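Fructosyl amine:oxygen oxidoreductase (PDB 4WCT) probably catalyses the FAD-dependent oxidation of fructosyl amines (Amadori products) by molecular oxygen, which releases the amine from its sugar. Local coordinates at residues G67-K72 with E295-D300; T255-C260 with C299-G304; Y305-P310 with D443-G448; H326-E331 with S353-C358. All blocks are in the same frame, centred on the assembly; numbering follows the deposited sequence.

Interaction 1 of 4, residues G67-K72 with E295-D300. With FAD (flavin-adenine dinucleotide), chain C.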
# COMPACT_ATOMS: atom_id res chain seq x y z
N GLY A 67 -5.37 -2.01 0.42
CA GLY A 67 -5.34 -3.09 -0.57
C GLY A 67 -6.63 -3.31 -1.32
O GLY A 67 -6.66 -4.09 -2.27
N ASN A 68 -7.72 -2.63 -0.94
CA ASN A 68 -8.99 -2.83 -1.64
C ASN A 68 -9.07 -1.89 -2.83
O ASN A 68 -9.62 -0.80 -2.72
CB ASN A 68 -10.17 -2.61 -0.71
CG ASN A 68 -11.50 -2.91 -1.34
OD1 ASN A 68 -11.58 -3.20 -2.53
ND2 ASN A 68 -12.56 -2.67 -0.59
N ASP A 69 -8.42 -2.32 -3.91
CA ASP A 69 -8.25 -1.49 -5.08
C ASP A 69 -8.23 -2.44 -6.28
O ASP A 69 -7.61 -3.52 -6.23
CB ASP A 69 -6.89 -0.78 -4.95
CG ASP A 69 -6.79 0.44 -5.81
OD1 ASP A 69 -7.42 0.42 -6.90
OD2 ASP A 69 -5.88 1.28 -5.54
N ILE A 70 -8.82 -2.00 -7.39
CA ILE A 70 -8.83 -2.83 -8.59
C ILE A 70 -7.45 -3.04 -9.20
O ILE A 70 -7.20 -4.02 -9.90
CB ILE A 70 -9.78 -2.26 -9.68
CG1 ILE A 70 -9.52 -0.78 -9.94
CG2 ILE A 70 -11.24 -2.54 -9.33
CD1 ILE A 70 -10.16 -0.26 -11.21
N ASN A 71 -6.48 -2.21 -8.84
CA ASN A 71 -5.13 -2.46 -9.26
C ASN A 71 -4.13 -1.77 -8.36
O ASN A 71 -4.48 -0.76 -7.71
CB ASN A 71 -4.91 -2.09 -10.72
CG ASN A 71 -5.63 -0.83 -11.12
OD1 ASN A 71 -5.44 0.22 -10.53
ND2 ASN A 71 -6.52 -0.96 -12.11
N LYS A 72 -2.92 -2.31 -8.33
CA LYS A 72 -1.75 -1.69 -7.72
C LYS A 72 -0.53 -2.08 -8.57
O LYS A 72 -0.56 -3.05 -9.35
CB LYS A 72 -1.51 -2.22 -6.27
CG LYS A 72 -2.67 -1.99 -5.33
CD LYS A 72 -2.76 -0.54 -4.87
CE LYS A 72 -3.61 -0.44 -3.62
NZ LYS A 72 -4.04 0.95 -3.34
N GLU A 295 -13.39 0.16 -15.77
CA GLU A 295 -13.06 1.47 -15.17
C GLU A 295 -11.54 1.65 -15.15
O GLU A 295 -10.80 0.74 -14.80
CB GLU A 295 -13.60 1.56 -13.75
CG GLU A 295 -15.06 1.97 -13.73
CD GLU A 295 -15.64 2.10 -12.34
OE1 GLU A 295 -15.20 1.39 -11.40
OE2 GLU A 295 -16.70 2.76 -12.26
N LEU A 296 -11.11 2.81 -15.64
CA LEU A 296 -9.70 3.16 -15.74
C LEU A 296 -9.37 4.05 -14.55
O LEU A 296 -10.03 5.08 -14.34
CB LEU A 296 -9.49 3.91 -17.07
CG LEU A 296 -8.04 4.25 -17.47
CD1 LEU A 296 -7.93 4.34 -18.97
CD2 LEU A 296 -7.59 5.55 -16.84
N LYS A 297 -8.37 3.62 -13.77
CA LYS A 297 -8.02 4.30 -12.52
C LYS A 297 -6.82 5.22 -12.72
O LYS A 297 -5.81 4.81 -13.31
CB LYS A 297 -7.64 3.28 -11.47
CG LYS A 297 -7.40 3.92 -10.08
CD LYS A 297 -6.92 2.92 -9.06
CE LYS A 297 -5.39 2.83 -9.12
NZ LYS A 297 -4.88 1.86 -8.15
N ILE A 298 -6.95 6.44 -12.21
CA ILE A 298 -5.87 7.44 -12.22
C ILE A 298 -5.56 7.85 -10.79
O ILE A 298 -6.47 8.13 -10.02
CB ILE A 298 -6.26 8.73 -12.97
CG1 ILE A 298 -6.73 8.42 -14.40
CG2 ILE A 298 -5.07 9.66 -13.02
CD1 ILE A 298 -8.22 8.44 -14.60
N CYS A 299 -4.29 7.78 -10.41
CA CYS A 299 -3.83 8.34 -9.15
C CYS A 299 -3.01 9.57 -9.45
O CYS A 299 -2.09 9.53 -10.27
CB CYS A 299 -2.95 7.37 -8.41
SG CYS A 299 -3.85 6.07 -7.58
N ASP A 300 -3.36 10.70 -8.84
CA ASP A 300 -2.56 11.89 -8.97
C ASP A 300 -1.46 11.86 -7.90
O ASP A 300 -1.73 11.69 -6.72
CB ASP A 300 -3.42 13.15 -8.83
CG ASP A 300 -4.14 13.23 -7.50
OD1 ASP A 300 -4.94 12.31 -7.21
OD2 ASP A 300 -3.92 14.24 -6.78
PA FAD C . -4.71 -2.26 4.70
O1A FAD C . -4.68 -3.03 3.42
O2A FAD C . -5.22 -0.85 4.73
O5B FAD C . -5.52 -3.13 5.72
C5B FAD C . -5.73 -2.66 7.06
C4B FAD C . -6.95 -3.39 7.62
O4B FAD C . -7.05 -3.10 9.05
C3B FAD C . -8.27 -2.99 6.98
O3B FAD C . -8.99 -4.13 6.46
C2B FAD C . -9.04 -2.33 8.13
O2B FAD C . -10.46 -2.43 8.05
C1B FAD C . -8.42 -3.00 9.36
N9A FAD C . -8.59 -2.18 10.58
C8A FAD C . -8.55 -0.84 10.68
N7A FAD C . -8.81 -0.45 11.95
C5A FAD C . -8.94 -1.60 12.67
C6A FAD C . -9.29 -1.91 14.05
N6A FAD C . -9.48 -0.93 14.95
N1A FAD C . -9.44 -3.22 14.37
C2A FAD C . -9.23 -4.22 13.50
N3A FAD C . -8.95 -4.00 12.21
C4A FAD C . -8.81 -2.72 11.77
N1 FAD C . 1.42 -0.31 -2.72
C2 FAD C . 2.05 -0.99 -3.74
O2 FAD C . 2.74 -1.96 -3.44
N3 FAD C . 1.83 -0.69 -5.03
C4 FAD C . 1.11 0.39 -5.39
O4 FAD C . 0.89 0.73 -6.59
C4X FAD C . 0.43 1.17 -4.37
N5 FAD C . -0.33 2.25 -4.69
C5X FAD C . -1.14 2.79 -3.73
C6 FAD C . -2.10 3.73 -4.05
C7 FAD C . -2.84 4.35 -3.06
C7M FAD C . -3.91 5.30 -3.44
C8 FAD C . -2.63 3.94 -1.66
C8M FAD C . -3.42 4.53 -0.54
C9 FAD C . -1.75 2.94 -1.34
C9A FAD C . -0.96 2.38 -2.31
N10 FAD C . 0.01 1.42 -1.98
C10 FAD C . 0.64 0.73 -3.01
C1' FAD C . 0.32 1.00 -0.62
C2' FAD C . -0.43 -0.25 -0.20
O2' FAD C . -1.80 -0.06 -0.55
C3' FAD C . -0.28 -0.43 1.32
O3' FAD C . 1.10 -0.28 1.69
C4' FAD C . -0.81 -1.78 1.79
O4' FAD C . -2.07 -2.05 1.17
C5' FAD C . -1.01 -1.71 3.30
O5' FAD C . -1.46 -2.98 3.76
P FAD C . -1.97 -3.13 5.28
O1P FAD C . -2.43 -4.56 5.47
O2P FAD C . -0.90 -2.54 6.16
O3P FAD C . -3.25 -2.16 5.33
O HOH W 1 -8.01 0.76 -13.88

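Interaction 2 of 4, residues T255-C260 with C299-G304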
# COMPACT_ATOMS: atom_id res chain seq x y z
N THR A 255 -1.25 8.60 6.32
CA THR A 255 -1.16 9.52 5.18
C THR A 255 -2.03 8.97 4.06
O THR A 255 -2.12 7.75 3.89
CB THR A 255 0.30 9.66 4.68
OG1 THR A 255 1.20 9.83 5.78
CG2 THR A 255 0.48 10.81 3.71
N ALA A 256 -2.73 9.88 3.36
CA ALA A 256 -3.69 9.50 2.32
C ALA A 256 -3.28 9.94 0.93
O ALA A 256 -2.78 11.05 0.72
CB ALA A 256 -5.05 10.06 2.64
N TRP A 257 -3.57 9.05 -0.03
CA TRP A 257 -3.53 9.39 -1.42
C TRP A 257 -4.88 9.22 -2.08
O TRP A 257 -5.87 8.92 -1.41
CB TRP A 257 -2.47 8.51 -2.06
CG TRP A 257 -1.12 8.99 -1.67
CD1 TRP A 257 -0.38 9.97 -2.31
CD2 TRP A 257 -0.39 8.65 -0.49
NE1 TRP A 257 0.75 10.25 -1.59
CE2 TRP A 257 0.78 9.45 -0.47
CE3 TRP A 257 -0.56 7.68 0.50
CZ2 TRP A 257 1.72 9.38 0.57
CZ3 TRP A 257 0.35 7.64 1.56
CH2 TRP A 257 1.48 8.49 1.59
N THR A 258 -4.97 9.67 -3.33
CA THR A 258 -6.23 9.94 -3.98
C THR A 258 -6.31 9.18 -5.30
O THR A 258 -5.31 9.04 -6.02
CB THR A 258 -6.37 11.47 -4.25
OG1 THR A 258 -5.09 11.98 -4.68
CG2 THR A 258 -6.79 12.17 -2.98
N LEU A 259 -7.48 8.63 -5.60
CA LEU A 259 -7.68 7.85 -6.81
C LEU A 259 -9.05 8.15 -7.38
O LEU A 259 -9.98 8.45 -6.66
CB LEU A 259 -7.51 6.36 -6.54
CG LEU A 259 -8.57 5.65 -5.70
CD1 LEU A 259 -9.75 5.15 -6.53
CD2 LEU A 259 -7.96 4.47 -4.95
N CYS A 260 -9.16 8.06 -8.69
CA CYS A 260 -10.46 8.24 -9.33
C CYS A 260 -10.53 7.31 -10.53
O CYS A 260 -9.51 6.83 -11.02
CB CYS A 260 -10.73 9.70 -9.72
SG CYS A 260 -9.59 10.47 -10.88
N CYS A 299 -4.29 7.78 -10.41
CA CYS A 299 -3.83 8.34 -9.15
C CYS A 299 -3.01 9.57 -9.45
O CYS A 299 -2.09 9.53 -10.27
CB CYS A 299 -2.95 7.37 -8.41
SG CYS A 299 -3.85 6.07 -7.58
N ASP A 300 -3.36 10.70 -8.84
CA ASP A 300 -2.56 11.89 -8.97
C ASP A 300 -1.46 11.86 -7.90
O ASP A 300 -1.73 11.69 -6.72
CB ASP A 300 -3.42 13.15 -8.83
CG ASP A 300 -4.14 13.23 -7.50
OD1 ASP A 300 -4.94 12.31 -7.21
OD2 ASP A 300 -3.92 14.24 -6.78
N GLU A 301 -0.21 12.01 -8.31
CA GLU A 301 0.89 11.86 -7.39
C GLU A 301 1.17 13.16 -6.67
O GLU A 301 1.09 14.25 -7.23
CB GLU A 301 2.13 11.33 -8.11
CG GLU A 301 3.36 11.10 -7.22
CD GLU A 301 3.22 9.99 -6.15
OE1 GLU A 301 2.11 9.72 -5.67
OE2 GLU A 301 4.26 9.69 -5.51
N HIS A 302 1.47 13.02 -5.38
CA HIS A 302 1.75 14.16 -4.49
C HIS A 302 2.28 13.56 -3.19
O HIS A 302 2.23 12.33 -2.98
CB HIS A 302 0.50 15.02 -4.23
CG HIS A 302 -0.71 14.24 -3.76
ND1 HIS A 302 -0.81 13.74 -2.49
CD2 HIS A 302 -1.82 13.83 -4.42
CE1 HIS A 302 -1.93 13.05 -2.37
NE2 HIS A 302 -2.57 13.10 -3.52
N PRO A 303 2.79 14.41 -2.29
CA PRO A 303 3.40 13.81 -1.11
C PRO A 303 2.44 13.23 -0.07
O PRO A 303 2.90 12.53 0.84
CB PRO A 303 4.25 14.94 -0.52
CG PRO A 303 4.51 15.85 -1.69
CD PRO A 303 3.25 15.80 -2.50
N GLY A 304 1.14 13.48 -0.25
CA GLY A 304 0.15 12.92 0.64
C GLY A 304 -0.63 13.96 1.42
O GLY A 304 -0.18 15.12 1.59
O HOH W 2 -2.75 9.62 -5.30

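Interaction 3 of 4, residues Y305-P310 with D443-G448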
# COMPACT_ATOMS: atom_id res chain seq x y z
N TYR A 305 -1.85 13.57 1.79
CA TYR A 305 -2.66 14.30 2.74
C TYR A 305 -2.60 13.63 4.13
O TYR A 305 -2.80 12.41 4.28
CB TYR A 305 -4.12 14.28 2.29
CG TYR A 305 -4.45 15.08 1.06
CD1 TYR A 305 -4.84 16.40 1.16
CD2 TYR A 305 -4.46 14.47 -0.19
CE1 TYR A 305 -5.25 17.11 0.03
CE2 TYR A 305 -4.80 15.18 -1.32
CZ TYR A 305 -5.17 16.51 -1.20
OH TYR A 305 -5.53 17.21 -2.34
N CYS A 306 -2.38 14.43 5.15
CA CYS A 306 -2.64 13.98 6.51
C CYS A 306 -3.88 14.68 7.04
O CYS A 306 -4.47 15.54 6.37
CB CYS A 306 -1.42 14.27 7.40
SG CYS A 306 0.09 13.42 6.95
N ASN A 307 -4.38 14.20 8.17
CA ASN A 307 -5.54 14.82 8.80
C ASN A 307 -5.16 15.18 10.23
O ASN A 307 -5.26 14.35 11.14
CB ASN A 307 -6.74 13.89 8.78
CG ASN A 307 -7.97 14.52 9.37
OD1 ASN A 307 -8.28 15.67 9.06
ND2 ASN A 307 -8.66 13.80 10.24
N PHE A 308 -4.52 16.34 10.37
CA PHE A 308 -3.76 16.67 11.57
C PHE A 308 -4.68 17.18 12.68
O PHE A 308 -5.37 18.19 12.51
CB PHE A 308 -2.69 17.71 11.29
CG PHE A 308 -1.52 17.20 10.51
CD1 PHE A 308 -0.77 16.12 10.96
CD2 PHE A 308 -1.12 17.83 9.35
CE1 PHE A 308 0.29 15.64 10.24
CE2 PHE A 308 0.02 17.40 8.67
CZ PHE A 308 0.72 16.30 9.10
N LEU A 309 -4.82 16.39 13.72
CA LEU A 309 -5.60 16.78 14.91
C LEU A 309 -4.73 16.70 16.16
O LEU A 309 -3.67 16.07 16.16
CB LEU A 309 -6.83 15.86 15.03
CG LEU A 309 -7.86 16.02 13.90
CD1 LEU A 309 -8.87 14.90 13.95
CD2 LEU A 309 -8.54 17.36 14.06
N PRO A 310 -5.19 17.28 17.27
CA PRO A 310 -4.36 17.24 18.47
C PRO A 310 -4.07 15.83 18.93
O PRO A 310 -4.93 14.95 18.83
CB PRO A 310 -5.23 17.99 19.51
CG PRO A 310 -6.08 18.91 18.66
CD PRO A 310 -6.41 18.08 17.45
N ASP A 443 -3.12 18.98 4.37
CA ASP A 443 -3.85 18.68 5.60
C ASP A 443 -5.33 18.72 5.27
O ASP A 443 -5.82 19.74 4.81
CB ASP A 443 -3.50 19.73 6.67
CG ASP A 443 -4.18 19.48 8.02
OD1 ASP A 443 -3.95 20.31 8.92
OD2 ASP A 443 -4.85 18.43 8.23
N PHE A 444 -6.06 17.62 5.49
CA PHE A 444 -7.50 17.57 5.23
C PHE A 444 -8.29 18.58 6.07
O PHE A 444 -9.39 18.99 5.69
CB PHE A 444 -8.05 16.15 5.47
CG PHE A 444 -7.76 15.18 4.35
CD1 PHE A 444 -8.11 15.46 3.05
CD2 PHE A 444 -7.20 13.94 4.62
CE1 PHE A 444 -7.94 14.53 2.05
CE2 PHE A 444 -7.02 13.01 3.63
CZ PHE A 444 -7.35 13.32 2.33
N GLN A 445 -7.73 18.99 7.19
CA GLN A 445 -8.39 19.99 8.03
C GLN A 445 -8.45 21.34 7.32
O GLN A 445 -9.19 22.22 7.76
CB GLN A 445 -7.69 20.12 9.37
CG GLN A 445 -7.84 18.89 10.25
CD GLN A 445 -9.25 18.70 10.77
OE1 GLN A 445 -9.84 19.62 11.35
NE2 GLN A 445 -9.86 17.56 10.42
N GLN A 446 -7.63 21.52 6.28
CA GLN A 446 -7.65 22.75 5.47
C GLN A 446 -8.38 22.58 4.15
O GLN A 446 -8.38 23.49 3.32
CB GLN A 446 -6.22 23.23 5.24
CG GLN A 446 -5.52 23.60 6.53
CD GLN A 446 -4.07 24.01 6.34
OE1 GLN A 446 -3.33 23.44 5.54
NE2 GLN A 446 -3.63 24.98 7.14
N VAL A 447 -9.08 21.46 3.98
CA VAL A 447 -9.88 21.22 2.78
C VAL A 447 -11.31 21.54 3.12
O VAL A 447 -11.87 20.96 4.03
CB VAL A 447 -9.74 19.76 2.24
CG1 VAL A 447 -10.59 19.56 1.00
CG2 VAL A 447 -8.28 19.45 1.91
N GLY A 448 -11.90 22.48 2.39
CA GLY A 448 -13.27 22.89 2.66
C GLY A 448 -14.26 21.76 2.50
O GLY A 448 -14.12 20.92 1.61
O HOH W 3 -4.77 20.61 11.29

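Interaction 4 of 4, residues H326-E331 with S353-C358. With FAD (flavin-adenine dinucleotide), chain C.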
# COMPACT_ATOMS: atom_id res chain seq x y z
N HIS A 326 -15.54 8.35 -0.01
CA HIS A 326 -15.65 8.01 -1.42
C HIS A 326 -15.83 9.24 -2.31
O HIS A 326 -16.78 9.33 -3.09
CB HIS A 326 -16.76 7.01 -1.64
CG HIS A 326 -16.38 5.63 -1.22
ND1 HIS A 326 -17.11 4.52 -1.61
CD2 HIS A 326 -15.23 5.15 -0.69
CE1 HIS A 326 -16.47 3.43 -1.23
NE2 HIS A 326 -15.37 3.79 -0.60
N GLN A 327 -15.01 10.24 -2.04
CA GLN A 327 -14.78 11.38 -2.94
C GLN A 327 -13.30 11.74 -2.80
O GLN A 327 -12.63 11.24 -1.90
CB GLN A 327 -15.62 12.61 -2.51
CG GLN A 327 -17.14 12.43 -2.46
CD GLN A 327 -17.82 12.08 -3.77
OE1 GLN A 327 -17.25 12.19 -4.85
NE2 GLN A 327 -19.09 11.67 -3.66
N ILE A 328 -12.81 12.65 -3.64
CA ILE A 328 -11.47 13.20 -3.48
C ILE A 328 -11.53 14.71 -3.56
O ILE A 328 -12.54 15.27 -4.05
CB ILE A 328 -10.45 12.67 -4.53
CG1 ILE A 328 -10.87 13.05 -5.96
CG2 ILE A 328 -10.24 11.16 -4.33
CD1 ILE A 328 -9.91 12.55 -7.03
N PRO A 329 -10.51 15.38 -3.01
CA PRO A 329 -10.56 16.83 -3.17
C PRO A 329 -10.60 17.24 -4.63
O PRO A 329 -9.97 16.63 -5.49
CB PRO A 329 -9.29 17.31 -2.46
CG PRO A 329 -9.02 16.25 -1.44
CD PRO A 329 -9.38 14.97 -2.15
N LEU A 330 -11.30 18.34 -4.90
CA LEU A 330 -11.37 18.86 -6.27
C LEU A 330 -9.98 19.11 -6.83
O LEU A 330 -9.77 19.02 -8.05
CB LEU A 330 -12.21 20.13 -6.29
CG LEU A 330 -13.71 19.92 -6.02
CD1 LEU A 330 -14.40 21.26 -5.87
CD2 LEU A 330 -14.36 19.11 -7.12
N GLU A 331 -9.06 19.58 -5.99
CA GLU A 331 -7.69 19.83 -6.47
C GLU A 331 -6.98 18.52 -6.91
O GLU A 331 -6.13 18.55 -7.80
CB GLU A 331 -6.85 20.60 -5.42
CG GLU A 331 -6.49 19.74 -4.23
CD GLU A 331 -6.61 20.37 -2.87
OE1 GLU A 331 -6.26 21.57 -2.68
OE2 GLU A 331 -6.75 19.58 -1.93
N SER A 353 -16.42 8.29 -12.50
CA SER A 353 -17.42 7.33 -12.09
C SER A 353 -17.32 6.91 -10.65
O SER A 353 -18.25 6.29 -10.08
CB SER A 353 -17.38 6.13 -13.02
OG SER A 353 -16.17 5.43 -12.90
N PHE A 354 -16.13 7.14 -10.07
CA PHE A 354 -15.81 6.74 -8.69
C PHE A 354 -14.58 7.53 -8.27
O PHE A 354 -13.73 7.82 -9.10
CB PHE A 354 -15.49 5.27 -8.61
CG PHE A 354 -15.19 4.78 -7.21
CD1 PHE A 354 -16.19 4.72 -6.25
CD2 PHE A 354 -13.90 4.40 -6.86
CE1 PHE A 354 -15.90 4.28 -4.96
CE2 PHE A 354 -13.61 4.00 -5.57
CZ PHE A 354 -14.60 3.94 -4.62
N ALA A 355 -14.46 7.81 -6.97
CA ALA A 355 -13.22 8.35 -6.44
C ALA A 355 -13.17 8.09 -4.94
O ALA A 355 -14.22 8.00 -4.28
CB ALA A 355 -13.11 9.84 -6.73
N ARG A 356 -11.97 7.93 -4.39
CA ARG A 356 -11.83 7.82 -2.96
C ARG A 356 -10.46 8.28 -2.48
O ARG A 356 -9.44 8.20 -3.21
CB ARG A 356 -12.14 6.40 -2.45
CG ARG A 356 -11.04 5.36 -2.55
CD ARG A 356 -11.54 4.05 -2.00
NE ARG A 356 -10.54 2.98 -1.95
CZ ARG A 356 -9.81 2.65 -0.87
NH1 ARG A 356 -9.79 3.40 0.22
NH2 ARG A 356 -9.12 1.54 -0.89
N ILE A 357 -10.41 8.57 -1.18
CA ILE A 357 -9.16 8.65 -0.49
C ILE A 357 -8.77 7.26 0.06
O ILE A 357 -9.63 6.43 0.32
CB ILE A 357 -9.14 9.72 0.60
CG1 ILE A 357 -10.11 9.41 1.74
CG2 ILE A 357 -9.43 11.08 -0.06
CD1 ILE A 357 -10.10 10.45 2.85
N CYS A 358 -7.47 7.04 0.20
CA CYS A 358 -6.93 5.72 0.52
C CYS A 358 -5.78 5.97 1.49
O CYS A 358 -4.87 6.76 1.19
CB CYS A 358 -6.46 5.09 -0.80
SG CYS A 358 -5.44 3.61 -0.71
PA FAD C . -4.71 -2.26 4.70
O1A FAD C . -4.68 -3.03 3.42
O2A FAD C . -5.22 -0.85 4.73
O5B FAD C . -5.52 -3.13 5.72
C5B FAD C . -5.73 -2.66 7.06
C4B FAD C . -6.95 -3.39 7.62
O4B FAD C . -7.05 -3.10 9.05
C3B FAD C . -8.27 -2.99 6.98
O3B FAD C . -8.99 -4.13 6.46
C2B FAD C . -9.04 -2.33 8.13
O2B FAD C . -10.46 -2.43 8.05
C1B FAD C . -8.42 -3.00 9.36
N9A FAD C . -8.59 -2.18 10.58
C8A FAD C . -8.55 -0.84 10.68
N7A FAD C . -8.81 -0.45 11.95
C5A FAD C . -8.94 -1.60 12.67
C6A FAD C . -9.29 -1.91 14.05
N6A FAD C . -9.48 -0.93 14.95
N1A FAD C . -9.44 -3.22 14.37
C2A FAD C . -9.23 -4.22 13.50
N3A FAD C . -8.95 -4.00 12.21
C4A FAD C . -8.81 -2.72 11.77
N1 FAD C . 1.42 -0.31 -2.72
C2 FAD C . 2.05 -0.99 -3.74
O2 FAD C . 2.74 -1.96 -3.44
N3 FAD C . 1.83 -0.69 -5.03
C4 FAD C . 1.11 0.39 -5.39
O4 FAD C . 0.89 0.73 -6.59
C4X FAD C . 0.43 1.17 -4.37
N5 FAD C . -0.33 2.25 -4.69
C5X FAD C . -1.14 2.79 -3.73
C6 FAD C . -2.10 3.73 -4.05
C7 FAD C . -2.84 4.35 -3.06
C7M FAD C . -3.91 5.30 -3.44
C8 FAD C . -2.63 3.94 -1.66
C8M FAD C . -3.42 4.53 -0.54
C9 FAD C . -1.75 2.94 -1.34
C9A FAD C . -0.96 2.38 -2.31
N10 FAD C . 0.01 1.42 -1.98
C10 FAD C . 0.64 0.73 -3.01
C1' FAD C . 0.32 1.00 -0.62
C2' FAD C . -0.43 -0.25 -0.20
O2' FAD C . -1.80 -0.06 -0.55
C3' FAD C . -0.28 -0.43 1.32
O3' FAD C . 1.10 -0.28 1.69
C4' FAD C . -0.81 -1.78 1.79
O4' FAD C . -2.07 -2.05 1.17
C5' FAD C . -1.01 -1.71 3.30
O5' FAD C . -1.46 -2.98 3.76
P FAD C . -1.97 -3.13 5.28
O1P FAD C . -2.43 -4.56 5.47
O2P FAD C . -0.90 -2.54 6.16
O3P FAD C . -3.25 -2.16 5.33
O HOH W 4 -17.13 8.00 -5.67

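Interaction 1 of 4, residues G67-K72 with E295-D300
Lys297 pushes its ammonium group into the loop 67-72 and completes a salt-bridge network with Asp69 and Lys72 beside the flavin, in the FAD-dependent oxidoreductase fold. Its strand, 295-300, stands well back from the loop, and lysine is long enough to cross. The chain is extended except for one bend about CG-CD (chi3 88°), which turns NZ in among three acceptor groups. Asp69 OD2 takes Lys297 NZ at 2.9 Å on its syn side, 28° out of the carboxylate plane, while OD1 adds a weak bond. The backbone O of Asn71 is closer to Lys297 NZ, at 2.7 Å, with the nitrogen above its carbonyl plane. The Asn71 side chain runs past the lysine in the opposite direction, and its OD1 accepts a weak bond. An amide suits this place because its other end, ND2, donates to a water that also accepts from Lys297 N. Ile70 lays CD1 against Glu295 O at 3.8 Å, a van der Waals contact with the strand's backbone. Asp69 OD2 also receives Lys72 NZ at 2.9 Å, through its anti lone pair. One carboxylate oxygen thus links Lys72 NZ and Lys297 NZ, 5.0 Å apart, and probably eases their mutual repulsion. Lys72 NZ lies 3.5 Å from C6 of the flavin. At the start of the loop, Gly67 N donates to the FAD phosphate oxygen O1A at 3.2 Å.

Interaction 2 of 4, residues T255-C260 with C299-G304
Thr258 OG1 is held from two directions: it donates to Asp300 OD1 at 2.6 Å and accepts from His302 NE2 at 3.0 Å. A threonine hydroxyl suits the spot because it can give and take at once. Its torsion puts OG1 between the backbone N and the carbonyl carbon (chi1 40°), facing the segment 299-304. The hydroxyl lies in the plane of the imidazole, where the NE2 hydrogen also lies, whereas it meets the Asp300 carboxylate on the syn side, 29° out of plane. Asp300 OD2 has its own partner in Arg335. The backbone of His302 is used as well: Trp257 NE1 donates to His302 O at 2.9 Å, with that oxygen lying in the indole plane. The five-membered ring of Trp257 and the imidazole are nearly parallel, 15° apart, but displaced, with little ring-on-ring contact. Gly304, without a side chain, lays CA over the indole toward its rim, 3.3 Å above the plane, with Thr255 CG2 also against it. Between the two backbones a water accepts from Thr258 N and donates to Asp300 O. Because His302 gives its NE2 proton to Thr258 while ND1 accepts a weak bond from Gly304 N, the ring is probably neutral, and the chain of bonds probably fixes the rotation of the Thr258 hydroxyl and the His302 ring next to Trp257, which touches FAD.

Interaction 3 of 4, residues Y305-P310 with D443-G448
Tyr305 and Phe444 make the tight, buried half of this contact. Their rings lie almost parallel, 6° apart, but slid so that CB of Tyr305, rather than its ring centre, sits over the Phe444 face, 3.6 Å from the centroid in a CH-pi contact. Flat rings suit this place because they can lie nearly parallel with CB of one over the face of the other, and the tyrosine hydroxyl runs on to Glu331 and Arg335. Beside them Phe444 N donates to Cys306 O at 2.8 Å, in a nearly straight bond. Asp443 carries the middle. With CG anti to its backbone N (chi1 -178°), OD2 reaches back to take Phe308 N at 3.0 Å and, from the other face of the carboxylate, Gln445 N at 3.1 Å, so it ties both segments together. The outer side is looser. There the exposed Gln445 folds back at chi2 so that NE2 meets Asn307 OD1 at 2.8 Å, its amide carbon CD against Leu309 CD2, while a water joins Phe308 O to Asp443 OD1. Asn307 is anchored in turn by Val321 O through ND2. Cys306 pairs with Asp443 as a parallel beta bridge, which adds the short strand 442-443 to the large sheet, and the chain then leaves it through an Asx turn at Asp443.

Interaction 4 of 4, residues H326-E331 with S353-C358
His326 and Phe354 meet edge-to-face: CZ of the Phe354 phenyl points at the centre of the His326 imidazole face, 3.9 Å above it, and the planes are 80° apart. The first torsion of Phe354 (chi1 -178°) swings the phenyl away from its backbone N and brings its edge to the imidazole. Arg356 lies alongside His326 and points the same way, with its CB 3.8 Å from CD2 of the imidazole; its aliphatic chain, extended from CG to NE, runs beside the ring. The guanidinium continues past it to Ala65 O and Asn68 O in the loop near FAD. Deeper in, Ile328 sets the CG2 methyl of its CB branch on the strand, near Arg356 O and against Ala355 CB at 4.0 Å. The small alanine lets the isoleucine settle close. No direct hydrogen bond joins the segments; instead a water donates to His326 O and accepts from Ala355 N. The connection before helix 330-343 therefore rests on strand 352-362 mainly through rings and aliphatic groups, with one bridging water. Further along the strand, Cys358 SG is 2.2 Å from FAD C8M, closer than van der Waals contact but longer than a C-S bond, so the model is doubtful here; it may reflect a covalent cysteinyl flavin, as in related amine oxidases.

Interactions 1, 2 and 3 follow one another along strand 295-310, and interactions 2 and 4 meet through its sheet neighbour 253-263 and the next strand, 352-362. The centres of interactions 1 and 2 are about 11 Å apart, those of 2 and 4 only about 9 Å, whereas those of 1 and 3 are separated by about 23 Å and the two do not touch. In sequence, the residues of interaction 4 fall between the two segments of interaction 3, and side chains of the two meet. Loop 67-72 and strands 253-263 and 352-362 thus all reach FAD, while interaction 3 joins the sheet to the C-terminal chain.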